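Local coordinates for protein sorting nexin-3 (Saccharomyces cerevisiae, PDB 1OCS) that binds phosphatidylinositol 3-phosphate through its PX domain and helps retrieve late Golgi membrane proteins from the prevacuolar compartment, at residues R80-S83 against D84-F88; V106-L109 against P110-L114; N121-I124 against E125-Q129; N132-M135 against Q136-G140; A139-P142 against L143-S146. All blocks are in the same frame, centred on the assembly; numbering follows the deposited sequence.

Contact 1 (R80-S83 against D84-F88)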
loop_
_atom_site.group_PDB
_atom_site.type_symbol
_atom_site.label_atom_id
_atom_site.label_comp_id
_atom_site.label_asym_id
_atom_site.label_seq_id
_atom_site.Cartn_x
_atom_site.Cartn_y
_atom_site.Cartn_z
ATOM N N ARG A 80 -1.293 5.234 4.733
ATOM C CA ARG A 80 -0.435 5.585 3.609
ATOM C C ARG A 80 -1.109 6.575 2.667
ATOM O O ARG A 80 -2.291 6.424 2.336
ATOM C CB ARG A 80 -0.082 4.325 2.805
ATOM C CG ARG A 80 0.706 3.275 3.567
ATOM C CD ARG A 80 2.133 3.731 3.822
ATOM N NE ARG A 80 2.936 2.681 4.452
ATOM C CZ ARG A 80 3.310 2.675 5.729
ATOM N NH1 ARG A 80 2.953 3.667 6.545
ATOM N NH2 ARG A 80 4.059 1.681 6.190
ATOM N N ARG A 81 -0.348 7.581 2.241
ATOM C CA ARG A 81 -0.841 8.579 1.295
ATOM C C ARG A 81 -0.711 7.932 -0.073
ATOM O O ARG A 81 0.044 6.974 -0.242
ATOM C CB ARG A 81 0.047 9.826 1.287
ATOM C CG ARG A 81 0.105 10.643 2.570
ATOM C CD ARG A 81 1.266 11.631 2.453
ATOM N NE ARG A 81 1.294 12.664 3.486
ATOM C CZ ARG A 81 0.955 13.937 3.289
ATOM N NH1 ARG A 81 1.020 14.804 4.295
ATOM N NH2 ARG A 81 0.549 14.351 2.092
ATOM N N TYR A 82 -1.432 8.456 -1.055
ATOM C CA TYR A 82 -1.329 7.920 -2.400
ATOM C C TYR A 82 0.129 8.028 -2.843
ATOM O O TYR A 82 0.644 7.157 -3.538
ATOM C CB TYR A 82 -2.225 8.706 -3.354
ATOM C CG TYR A 82 -2.212 8.162 -4.758
ATOM C CD1 TYR A 82 -1.351 8.685 -5.724
ATOM C CD2 TYR A 82 -3.047 7.103 -5.115
ATOM C CE1 TYR A 82 -1.327 8.165 -7.017
ATOM C CE2 TYR A 82 -3.027 6.578 -6.400
ATOM C CZ TYR A 82 -2.167 7.112 -7.343
ATOM O OH TYR A 82 -2.152 6.579 -8.608
ATOM N N SER A 83 0.800 9.099 -2.432
ATOM C CA SER A 83 2.201 9.279 -2.804
ATOM C C SER A 83 3.087 8.185 -2.203
ATOM O O SER A 83 4.125 7.851 -2.771
ATOM C CB SER A 83 2.703 10.664 -2.373
ATOM O OG SER A 83 2.506 10.880 -0.994
ATOM N N ASP A 84 2.684 7.626 -1.060
ATOM C CA ASP A 84 3.468 6.556 -0.448
ATOM C C ASP A 84 3.375 5.309 -1.330
ATOM O O ASP A 84 4.351 4.574 -1.478
ATOM C CB ASP A 84 2.967 6.231 0.967
ATOM C CG ASP A 84 3.275 7.337 1.969
ATOM O OD1 ASP A 84 4.384 7.914 1.915
ATOM O OD2 ASP A 84 2.413 7.619 2.820
ATOM N N PHE A 85 2.195 5.068 -1.901
ATOM C CA PHE A 85 1.995 3.927 -2.791
ATOM C C PHE A 85 2.859 4.119 -4.040
ATOM O O PHE A 85 3.447 3.162 -4.558
ATOM C CB PHE A 85 0.520 3.816 -3.207
ATOM C CG PHE A 85 -0.369 3.182 -2.166
ATOM C CD1 PHE A 85 -0.607 1.809 -2.178
ATOM C CD2 PHE A 85 -0.984 3.959 -1.189
ATOM C CE1 PHE A 85 -1.450 1.216 -1.232
ATOM C CE2 PHE A 85 -1.832 3.373 -0.237
ATOM C CZ PHE A 85 -2.063 2.000 -0.261
ATOM N N GLU A 86 2.928 5.356 -4.526
ATOM C CA GLU A 86 3.729 5.652 -5.710
ATOM C C GLU A 86 5.202 5.384 -5.434
ATOM O O GLU A 86 5.910 4.825 -6.270
ATOM C CB GLU A 86 3.553 7.111 -6.140
ATOM C CG GLU A 86 2.219 7.409 -6.803
ATOM C CD GLU A 86 2.086 8.875 -7.199
ATOM O OE1 GLU A 86 2.175 9.754 -6.312
ATOM O OE2 GLU A 86 1.892 9.142 -8.400
ATOM N N PHE A 87 5.663 5.804 -4.263
ATOM C CA PHE A 87 7.049 5.588 -3.886
ATOM C C PHE A 87 7.288 4.090 -3.715
ATOM O O PHE A 87 8.317 3.568 -4.132
ATOM C CB PHE A 87 7.366 6.315 -2.579
ATOM C CG PHE A 87 8.810 6.235 -2.184
ATOM C CD1 PHE A 87 9.798 6.750 -3.016
ATOM C CD2 PHE A 87 9.185 5.637 -0.987
ATOM C CE1 PHE A 87 11.143 6.669 -2.658
ATOM C CE2 PHE A 87 10.530 5.552 -0.621
ATOM C CZ PHE A 87 11.508 6.068 -1.459
ATOM N N PHE A 88 6.326 3.402 -3.107
ATOM C CA PHE A 88 6.427 1.960 -2.888
ATOM C C PHE A 88 6.557 1.206 -4.213
ATOM O O PHE A 88 7.380 0.297 -4.332
ATOM C CB PHE A 88 5.197 1.459 -2.114
ATOM C CG PHE A 88 5.069 -0.043 -2.064
ATOM C CD1 PHE A 88 6.075 -0.830 -1.514
ATOM C CD2 PHE A 88 3.926 -0.668 -2.556
ATOM C CE1 PHE A 88 5.946 -2.221 -1.450
ATOM C CE2 PHE A 88 3.785 -2.055 -2.497
ATOM C CZ PHE A 88 4.802 -2.832 -1.941
HETATM O O HOH W 1 4.827 10.202 0.127
#
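The carboxylate of D84 reaches back to R81, where OD2 takes the backbone N-H at 2.8 Å along a nearly straight line (166°), met on the anti side and somewhat out of the carboxylate plane. In return, D84 N donates to R81 O, also 2.8 Å away. With CG beside its own backbone N (chi1 -70°), D84 turns its acid towards the strand end. A water bridges the other oxygen, OD1, to S83 OG. R80 adds its CB, 3.6 Å from F85 CE2. E86 passes obliquely by the Y82 ring, E86 CD 3.5 Å from Y82 CE1.

R81 is the N-cap of helix 82-89, and the carboxylate of D84, at N3, accepts its N-H in the R-R-Y-S sequence of PX domains, where R81 and S83 bind the phosphoinositide. An alanine in place of D84 would probably leave R81 N without its acceptor and the water held from one side, making the strand-to-helix turn less fixed.

Further out, Y82 OH bonds to P110 O while its ring takes R127 in a cation-pi contact, and the R80 guanidinium bonds to the carbonyls of F154, A157 and E158.

Contact 2 (V106-L109 against P110-L114)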
loop_
_atom_site.group_PDB
_atom_site.type_symbol
_atom_site.label_atom_id
_atom_site.label_comp_id
_atom_site.label_asym_id
_atom_site.label_seq_id
_atom_site.Cartn_x
_atom_site.Cartn_y
_atom_site.Cartn_z
ATOM N N VAL A 106 4.816 -5.561 -12.336
ATOM C CA VAL A 106 3.959 -4.907 -11.361
ATOM C C VAL A 106 2.941 -4.042 -12.084
ATOM O O VAL A 106 3.305 -3.196 -12.905
ATOM C CB VAL A 106 4.781 -4.017 -10.408
ATOM C CG1 VAL A 106 3.852 -3.340 -9.393
ATOM C CG2 VAL A 106 5.837 -4.849 -9.707
ATOM N N PRO A 107 1.651 -4.241 -11.785
ATOM C CA PRO A 107 0.560 -3.482 -12.404
ATOM C C PRO A 107 0.674 -1.983 -12.160
ATOM O O PRO A 107 1.280 -1.550 -11.178
ATOM C CB PRO A 107 -0.692 -4.043 -11.725
ATOM C CG PRO A 107 -0.290 -5.416 -11.329
ATOM C CD PRO A 107 1.122 -5.237 -10.839
ATOM N N HIS A 108 0.076 -1.203 -13.054
ATOM C CA HIS A 108 0.049 0.251 -12.921
ATOM C C HIS A 108 -0.722 0.571 -11.646
ATOM O O HIS A 108 -1.647 -0.158 -11.286
ATOM C CB HIS A 108 -0.722 0.889 -14.085
ATOM C CG HIS A 108 0.036 0.949 -15.374
ATOM N ND1 HIS A 108 -0.572 1.250 -16.575
ATOM C CD2 HIS A 108 1.351 0.794 -15.649
ATOM C CE1 HIS A 108 0.337 1.278 -17.533
ATOM N NE2 HIS A 108 1.513 1.006 -16.998
ATOM N N LEU A 109 -0.351 1.656 -10.968
ATOM C CA LEU A 109 -1.076 2.076 -9.774
ATOM C C LEU A 109 -2.333 2.734 -10.324
ATOM O O LEU A 109 -2.249 3.553 -11.230
ATOM C CB LEU A 109 -0.297 3.131 -8.990
ATOM C CG LEU A 109 0.215 2.869 -7.573
ATOM C CD1 LEU A 109 0.503 4.230 -6.942
ATOM C CD2 LEU A 109 -0.799 2.104 -6.727
ATOM N N PRO A 110 -3.511 2.384 -9.795
ATOM C CA PRO A 110 -4.744 2.998 -10.297
ATOM C C PRO A 110 -4.887 4.424 -9.779
ATOM O O PRO A 110 -4.167 4.832 -8.872
ATOM C CB PRO A 110 -5.844 2.090 -9.739
ATOM C CG PRO A 110 -5.130 0.787 -9.455
ATOM C CD PRO A 110 -3.818 1.254 -8.904
ATOM N N GLY A 111 -5.817 5.172 -10.365
ATOM C CA GLY A 111 -6.082 6.535 -9.934
ATOM C C GLY A 111 -4.956 7.550 -9.982
ATOM O O GLY A 111 -4.985 8.527 -9.236
ATOM N N LYS A 112 -3.965 7.331 -10.840
ATOM C CA LYS A 112 -2.854 8.269 -10.961
ATOM C C LYS A 112 -3.347 9.554 -11.610
ATOM O O LYS A 112 -3.213 10.642 -11.046
ATOM C CB LYS A 112 -1.727 7.666 -11.811
ATOM C CG LYS A 112 -0.847 6.659 -11.080
ATOM C CD LYS A 112 0.146 5.977 -12.020
ATOM C CE LYS A 112 -0.559 5.063 -13.015
ATOM N NZ LYS A 112 0.388 4.470 -13.993
ATOM N N ILE A 113 -3.917 9.413 -12.803
ATOM C CA ILE A 113 -4.443 10.548 -13.551
ATOM C C ILE A 113 -5.493 11.276 -12.716
ATOM O O ILE A 113 -6.249 10.650 -11.973
ATOM C CB ILE A 113 -5.094 10.086 -14.878
ATOM C CG1 ILE A 113 -4.080 9.297 -15.711
ATOM C CG2 ILE A 113 -5.614 11.293 -15.656
ATOM C CD1 ILE A 113 -2.821 10.070 -16.053
ATOM N N LEU A 114 -5.536 12.597 -12.848
ATOM C CA LEU A 114 -6.488 13.403 -12.100
ATOM C C LEU A 114 -7.105 14.491 -12.974
ATOM O O LEU A 114 -6.397 15.336 -13.522
ATOM C CB LEU A 114 -5.788 14.039 -10.896
ATOM C CG LEU A 114 -6.336 13.736 -9.496
ATOM C CD1 LEU A 114 -6.462 12.236 -9.290
ATOM C CD2 LEU A 114 -5.408 14.342 -8.455
#
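L109 and P110 make the close-packed half of this loop: L109 CD2 sits 3.8 Å from P110 CD, the isobutyl group and the proline ring set roughly at right angles. L109 is the buried residue here. Its side chain goes into the space between helix 82-89 and helix 121-139, touching F85, E86, L131 and W134, and P110 packs on W134 as well. Backbone carbonyls on this side are used too, P107 O by W134 NE1 and P110 O by Y82 OH. The sequence from P107 to P110 is the PxxP element of the PX-domain loop, and at G111 the chain turns with a positive phi, 59°, before K112.

The outer half is looser, chiefly at the amine end of K112, whose chain still touches Y82. K112 doubles back along the loop, its CG 4.1 Å from L109 CB, and a bend at chi3 (-68°) carries the amine over one face of the H108 imidazole, NZ 3.8 Å from H108 CG. CE is modelled too near L109 O to be trusted in detail. H108 and K112 are both exposed, their side chains crossing at about a right angle.

No hydrogen bond runs between V106-L109 and P110-L114, and the K112 amine lies by H108 CB and over a face of its ring; that weak hold is consistent with a lysine that binds phosphatidylinositol 3-phosphate and can turn its charge to the lipid.

Contact 3 (N121-I124 against E125-Q129)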
loop_
_atom_site.group_PDB
_atom_site.type_symbol
_atom_site.label_atom_id
_atom_site.label_comp_id
_atom_site.label_asym_id
_atom_site.label_seq_id
_atom_site.Cartn_x
_atom_site.Cartn_y
_atom_site.Cartn_z
ATOM N N ASN A 121 -15.146 13.208 -3.058
ATOM C CA ASN A 121 -15.474 11.844 -2.646
ATOM C C ASN A 121 -15.276 10.902 -3.827
ATOM O O ASN A 121 -14.852 9.755 -3.669
ATOM C CB ASN A 121 -16.926 11.775 -2.165
ATOM C CG ASN A 121 -17.147 12.518 -0.858
ATOM O OD1 ASN A 121 -18.284 12.817 -0.480
ATOM N ND2 ASN A 121 -16.059 12.810 -0.154
ATOM N N GLU A 122 -15.579 11.410 -5.015
ATOM C CA GLU A 122 -15.454 10.648 -6.248
ATOM C C GLU A 122 -14.049 10.077 -6.367
ATOM O O GLU A 122 -13.862 8.862 -6.437
ATOM C CB GLU A 122 -15.717 11.555 -7.454
ATOM C CG GLU A 122 -16.838 12.569 -7.257
ATOM C CD GLU A 122 -16.784 13.697 -8.280
ATOM O OE1 GLU A 122 -15.770 14.430 -8.311
ATOM O OE2 GLU A 122 -17.753 13.849 -9.053
ATOM N N VAL A 123 -13.065 10.971 -6.393
ATOM C CA VAL A 123 -11.670 10.582 -6.527
ATOM C C VAL A 123 -11.160 9.710 -5.386
ATOM O O VAL A 123 -10.521 8.687 -5.623
ATOM C CB VAL A 123 -10.758 11.830 -6.652
ATOM C CG1 VAL A 123 -9.294 11.419 -6.606
ATOM C CG2 VAL A 123 -11.049 12.555 -7.956
ATOM N N ILE A 124 -11.439 10.110 -4.151
ATOM C CA ILE A 124 -10.972 9.353 -2.995
ATOM C C ILE A 124 -11.534 7.933 -2.962
ATOM O O ILE A 124 -10.800 6.981 -2.697
ATOM C CB ILE A 124 -11.299 10.092 -1.675
ATOM C CG1 ILE A 124 -10.515 11.411 -1.622
ATOM C CG2 ILE A 124 -10.919 9.226 -0.478
ATOM C CD1 ILE A 124 -10.775 12.253 -0.382
ATOM N N GLU A 125 -12.823 7.784 -3.244
ATOM C CA GLU A 125 -13.432 6.456 -3.247
ATOM C C GLU A 125 -12.865 5.613 -4.385
ATOM O O GLU A 125 -12.646 4.410 -4.228
ATOM C CB GLU A 125 -14.956 6.557 -3.384
ATOM C CG GLU A 125 -15.643 5.206 -3.534
ATOM C CD GLU A 125 -15.396 4.276 -2.358
ATOM O OE1 GLU A 125 -15.706 3.070 -2.483
ATOM O OE2 GLU A 125 -14.900 4.745 -1.309
ATOM N N GLU A 126 -12.626 6.244 -5.531
ATOM C CA GLU A 126 -12.068 5.536 -6.675
ATOM C C GLU A 126 -10.650 5.084 -6.354
ATOM O O GLU A 126 -10.242 3.990 -6.734
ATOM C CB GLU A 126 -12.079 6.432 -7.919
ATOM C CG GLU A 126 -13.490 6.751 -8.414
ATOM C CD GLU A 126 -13.508 7.542 -9.714
ATOM O OE1 GLU A 126 -13.033 8.701 -9.723
ATOM O OE2 GLU A 126 -14.000 6.998 -10.729
ATOM N N ARG A 127 -9.898 5.922 -5.648
ATOM C CA ARG A 127 -8.541 5.555 -5.272
ATOM C C ARG A 127 -8.567 4.441 -4.237
ATOM O O ARG A 127 -7.773 3.506 -4.307
ATOM C CB ARG A 127 -7.780 6.760 -4.714
ATOM C CG ARG A 127 -7.260 7.670 -5.803
ATOM C CD ARG A 127 -6.299 8.729 -5.290
ATOM N NE ARG A 127 -5.534 9.267 -6.410
ATOM C CZ ARG A 127 -4.657 10.259 -6.325
ATOM N NH1 ARG A 127 -4.422 10.848 -5.158
ATOM N NH2 ARG A 127 -4.010 10.647 -7.417
ATOM N N ARG A 128 -9.483 4.544 -3.280
ATOM C CA ARG A 128 -9.597 3.529 -2.239
ATOM C C ARG A 128 -9.816 2.161 -2.884
ATOM O O ARG A 128 -9.083 1.214 -2.609
ATOM C CB ARG A 128 -10.769 3.844 -1.311
ATOM C CG ARG A 128 -10.800 2.995 -0.053
ATOM C CD ARG A 128 -12.218 2.601 0.296
ATOM N NE ARG A 128 -12.768 1.719 -0.724
ATOM C CZ ARG A 128 -14.016 1.267 -0.738
ATOM N NH1 ARG A 128 -14.415 0.465 -1.716
ATOM N NH2 ARG A 128 -14.867 1.618 0.221
ATOM N N GLN A 129 -10.829 2.068 -3.746
ATOM C CA GLN A 129 -11.146 0.818 -4.435
ATOM C C GLN A 129 -9.975 0.345 -5.280
ATOM O O GLN A 129 -9.597 -0.823 -5.229
ATOM C CB GLN A 129 -12.374 0.988 -5.336
ATOM C CG GLN A 129 -13.647 1.330 -4.590
ATOM C CD GLN A 129 -14.858 1.419 -5.501
ATOM O OE1 GLN A 129 -15.929 1.856 -5.079
ATOM N NE2 GLN A 129 -14.696 1.000 -6.753
#
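V123 O receives the backbone N-H of R127 at 2.8 Å, a bond as short as the one from R128 N to I124 O one residue on. Both belong to the i to i+4 ladder of helix 121-139, the long helix of the PX domain, in its first turns; E125 N to N121 O (2.9 Å) and E126 N to E122 O precede them.

R127, which binds the phosphoinositide, leaves the helix with an extended chain. CG lies beside its own backbone N (chi1 -80°), which sets the aliphatic part next to V123, CD 4.2 Å from V123 CG1. Beyond that, NH2 bonds to G111 O of the loop, and the guanidinium packs on the Y82 ring as a cation-pi pair. V123 also touches L114, while I124 faces the sheet, against T45, T58 and Y60.

E122 and E126 are both exposed, their OE1 atoms 6.5 Å apart, without contact; E122 OE1 bonds to S120 OG. R128, bent at chi2 and chi3, folds back over E125 in a salt bridge by charge alone, R128 NH1 to E125 OE1 3.0 Å, with no N-H pointing at the oxygen; E125 OE2 sits 3.3 Å above the R128 guanidinium plane, near its rim.

Contact 4 (N132-M135 against Q136-G140)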
loop_
_atom_site.group_PDB
_atom_site.type_symbol
_atom_site.label_atom_id
_atom_site.label_comp_id
_atom_site.label_asym_id
_atom_site.label_seq_id
_atom_site.Cartn_x
_atom_site.Cartn_y
_atom_site.Cartn_z
ATOM N N ASN A 132 -7.066 -0.788 -3.109
ATOM C CA ASN A 132 -7.383 -2.044 -2.435
ATOM C C ASN A 132 -7.092 -3.206 -3.385
ATOM O O ASN A 132 -6.391 -4.150 -3.036
ATOM C CB ASN A 132 -8.858 -2.072 -2.015
ATOM C CG ASN A 132 -9.231 -3.353 -1.282
ATOM O OD1 ASN A 132 -8.750 -3.611 -0.177
ATOM N ND2 ASN A 132 -10.084 -4.169 -1.903
ATOM N N THR A 133 -7.625 -3.119 -4.599
ATOM C CA THR A 133 -7.420 -4.156 -5.604
ATOM C C THR A 133 -5.937 -4.315 -5.942
ATOM O O THR A 133 -5.428 -5.434 -6.038
ATOM C CB THR A 133 -8.203 -3.828 -6.895
ATOM O OG1 THR A 133 -9.606 -3.839 -6.610
ATOM C CG2 THR A 133 -7.908 -4.849 -7.985
ATOM N N TRP A 134 -5.250 -3.189 -6.114
ATOM C CA TRP A 134 -3.826 -3.191 -6.444
ATOM C C TRP A 134 -3.006 -3.866 -5.342
ATOM O O TRP A 134 -2.156 -4.714 -5.615
ATOM C CB TRP A 134 -3.333 -1.750 -6.623
ATOM C CG TRP A 134 -1.937 -1.636 -7.178
ATOM C CD1 TRP A 134 -1.569 -1.712 -8.490
ATOM C CD2 TRP A 134 -0.730 -1.415 -6.436
ATOM N NE1 TRP A 134 -0.211 -1.549 -8.613
ATOM C CE2 TRP A 134 0.331 -1.364 -7.369
ATOM C CE3 TRP A 134 -0.440 -1.254 -5.071
ATOM C CZ2 TRP A 134 1.664 -1.157 -6.985
ATOM C CZ3 TRP A 134 0.885 -1.049 -4.688
ATOM C CH2 TRP A 134 1.921 -1.001 -5.645
ATOM N N MET A 135 -3.271 -3.485 -4.097
ATOM C CA MET A 135 -2.540 -4.033 -2.961
ATOM C C MET A 135 -2.738 -5.540 -2.807
ATOM O O MET A 135 -1.787 -6.262 -2.515
ATOM C CB MET A 135 -2.960 -3.312 -1.677
ATOM C CG MET A 135 -1.906 -3.303 -0.589
ATOM S SD MET A 135 -0.321 -2.605 -1.139
ATOM C CE MET A 135 0.799 -3.752 -0.386
ATOM N N GLN A 136 -3.966 -6.019 -3.005
ATOM C CA GLN A 136 -4.235 -7.450 -2.878
ATOM C C GLN A 136 -3.529 -8.212 -3.993
ATOM O O GLN A 136 -3.074 -9.341 -3.801
ATOM C CB GLN A 136 -5.744 -7.723 -2.925
ATOM C CG GLN A 136 -6.521 -7.006 -1.821
ATOM C CD GLN A 136 -7.984 -7.393 -1.770
ATOM O OE1 GLN A 136 -8.552 -7.865 -2.756
ATOM N NE2 GLN A 136 -8.610 -7.179 -0.620
ATOM N N SER A 137 -3.424 -7.577 -5.156
ATOM C CA SER A 137 -2.759 -8.178 -6.303
ATOM C C SER A 137 -1.250 -8.266 -6.061
ATOM O O SER A 137 -0.622 -9.301 -6.300
ATOM C CB SER A 137 -3.044 -7.340 -7.551
ATOM O OG SER A 137 -2.342 -7.837 -8.668
ATOM N N VAL A 138 -0.668 -7.178 -5.575
ATOM C CA VAL A 138 0.761 -7.145 -5.307
ATOM C C VAL A 138 1.157 -7.990 -4.095
ATOM O O VAL A 138 2.054 -8.827 -4.191
ATOM C CB VAL A 138 1.245 -5.692 -5.104
ATOM C CG1 VAL A 138 2.675 -5.678 -4.564
ATOM C CG2 VAL A 138 1.167 -4.940 -6.441
ATOM N N ALA A 139 0.492 -7.774 -2.963
ATOM C CA ALA A 139 0.796 -8.519 -1.744
ATOM C C ALA A 139 0.442 -9.994 -1.886
ATOM O O ALA A 139 0.911 -10.827 -1.111
ATOM C CB ALA A 139 0.038 -7.916 -0.551
ATOM N N GLY A 140 -0.387 -10.312 -2.876
ATOM C CA GLY A 140 -0.796 -11.689 -3.085
ATOM C C GLY A 140 0.140 -12.526 -3.938
ATOM O O GLY A 140 -0.020 -13.745 -4.022
#
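Q136 runs back over N132, one helical turn earlier. Its CB lies 3.6 Å from N132 O, the carbonyl that also takes Q136 N, and CG comes closer to the same oxygen, 3.1 Å. CG sits beside the backbone N (chi1 -59°) and the chain is then extended, which brings CD to 3.8 Å from N132 ND2. At the tip, NE2 is 3.6 Å from N132 OD1, with the two amide planes 61° apart. The amides cross obliquely rather than stacking, and their main polar partners are on strand 36-46: Q136 NE2 donates to I38 O and N132 OD1 accepts from V40 N.

This is the last part of helix 121-139, with one flank laid on the edge strand of the PX-domain sheet. An alanine at N132 would probably leave V40 N without its acceptor and the Q136 amide without its neighbour, weakening the seam between helix and strand.

Across the helix, W134 makes a CH-pi contact with V138, whose CG2 stands 3.8 Å from the centroid of the six-membered ring, 11° off its normal. W134 NE1 bonds to P107 O of the loop. M135, bent at chi2 and chi3, sends its methyl CE to 4.2 Å from A139 CB and packs on F85, F88 and F154.

Contact 5 (A139-P142 against L143-S146)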
loop_
_atom_site.group_PDB
_atom_site.type_symbol
_atom_site.label_atom_id
_atom_site.label_comp_id
_atom_site.label_asym_id
_atom_site.label_seq_id
_atom_site.Cartn_x
_atom_site.Cartn_y
_atom_site.Cartn_z
ATOM N N ALA A 139 0.492 -7.774 -2.963
ATOM C CA ALA A 139 0.796 -8.519 -1.744
ATOM C C ALA A 139 0.442 -9.994 -1.886
ATOM O O ALA A 139 0.911 -10.827 -1.111
ATOM C CB ALA A 139 0.038 -7.916 -0.551
ATOM N N GLY A 140 -0.387 -10.312 -2.876
ATOM C CA GLY A 140 -0.796 -11.689 -3.085
ATOM C C GLY A 140 0.140 -12.526 -3.938
ATOM O O GLY A 140 -0.020 -13.745 -4.022
ATOM N N HIS A 141 1.125 -11.889 -4.565
ATOM C CA HIS A 141 2.063 -12.609 -5.419
ATOM C C HIS A 141 3.040 -13.441 -4.593
ATOM O O HIS A 141 3.772 -12.907 -3.756
ATOM C CB HIS A 141 2.829 -11.626 -6.306
ATOM C CG HIS A 141 3.584 -12.286 -7.417
ATOM N ND1 HIS A 141 4.621 -13.165 -7.194
ATOM C CD2 HIS A 141 3.436 -12.213 -8.761
ATOM C CE1 HIS A 141 5.078 -13.607 -8.351
ATOM N NE2 HIS A 141 4.377 -13.045 -9.318
ATOM N N PRO A 142 3.077 -14.766 -4.834
ATOM C CA PRO A 142 3.955 -15.695 -4.115
ATOM C C PRO A 142 5.421 -15.292 -4.032
ATOM O O PRO A 142 6.036 -15.417 -2.974
ATOM C CB PRO A 142 3.763 -17.014 -4.870
ATOM C CG PRO A 142 2.371 -16.919 -5.369
ATOM C CD PRO A 142 2.305 -15.485 -5.865
ATOM N N LEU A 143 5.984 -14.813 -5.137
ATOM C CA LEU A 143 7.386 -14.417 -5.141
ATOM C C LEU A 143 7.642 -13.171 -4.296
ATOM O O LEU A 143 8.679 -13.066 -3.640
ATOM C CB LEU A 143 7.881 -14.193 -6.579
ATOM C CG LEU A 143 7.788 -15.409 -7.518
ATOM C CD1 LEU A 143 8.482 -15.091 -8.840
ATOM C CD2 LEU A 143 8.430 -16.630 -6.866
ATOM N N LEU A 144 6.709 -12.225 -4.305
ATOM C CA LEU A 144 6.891 -11.019 -3.504
ATOM C C LEU A 144 6.732 -11.376 -2.026
ATOM O O LEU A 144 7.440 -10.848 -1.169
ATOM C CB LEU A 144 5.884 -9.932 -3.914
ATOM C CG LEU A 144 5.895 -9.546 -5.406
ATOM C CD1 LEU A 144 5.040 -8.316 -5.628
ATOM C CD2 LEU A 144 7.322 -9.283 -5.870
ATOM N N GLN A 145 5.814 -12.291 -1.734
ATOM C CA GLN A 145 5.581 -12.725 -0.358
ATOM C C GLN A 145 6.812 -13.398 0.236
ATOM O O GLN A 145 7.107 -13.248 1.419
ATOM C CB GLN A 145 4.413 -13.716 -0.289
ATOM C CG GLN A 145 3.061 -13.139 -0.618
ATOM C CD GLN A 145 1.953 -14.151 -0.403
ATOM O OE1 GLN A 145 2.207 -15.352 -0.352
ATOM N NE2 GLN A 145 0.722 -13.674 -0.289
ATOM N N SER A 146 7.539 -14.143 -0.586
ATOM C CA SER A 146 8.711 -14.846 -0.086
ATOM C C SER A 146 10.006 -14.047 -0.103
ATOM O O SER A 146 10.819 -14.182 0.810
ATOM C CB SER A 146 8.912 -16.151 -0.866
ATOM O OG SER A 146 9.248 -15.892 -2.216
#
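H141 caps the helix that follows it: its ND1 accepts the backbone N-H of L143 at 3.0 Å, the bond itself bent (138°) but lying close to the imidazole plane. This is an N-cap at the start of helix 142-147, just after helix 121-139, with P142 as the first helical residue. In H141, CG is anti to the backbone N (chi1 -167°), which throws the ring forward alongside L143, the two side chains pointing the same way. CE1 then lies 3.4 Å from L143 CG, an apolar flank for the ring, while H141 CB rests 3.8 Å from L144 CG. ND1 acts as acceptor, which is consistent with its being unprotonated.

Q145 works in the reverse direction. CG lies beside its own backbone N and the chain is extended beyond it, which returns the amide to A139. There NE2 donates to A139 O at 3.0 Å, on a lone pair of the carbonyl and in the plane of the glutamine amide. The backbone of the same residue closes the first turn, Q145 N to H141 O at 2.9 Å. One residue thus ties the corner between the two helices at both levels, side chain and main chain. Q145 CB and CG also pass close to H141 O. L144 is buried against L92, and L143 touches H101 and V104.

S146 holds its hydroxyl between backbone N and carbonyl carbon (chi1 67°), and OG donates to L143 O at 3.2 Å from above the carbonyl plane.

In the fold
The five contacts follow one another along the chain within one PX domain. Contact 1 joins strand 75-81 of the three-stranded sheet to helix 82-89, contact 2 is the loop ahead of helix 121-139, contacts 3 and 4 are two parts of that helix, with centres about 16 Å apart, and contact 5 is the corner into helix 142-147, sharing A139 and G140 with contact 4. Contacts 1, 2 and 3 lie about 11 to 15 Å apart, centre to centre, and touch one another; between them they hold R81, S83, K112 and R127, the residues that bind phosphatidylinositol 3-phosphate. Contact 4 touches contacts 1 and 2 through its buried W134 and M135, whereas contact 5 lies about 26 Å from contact 3, centre to centre, away from the lipid site.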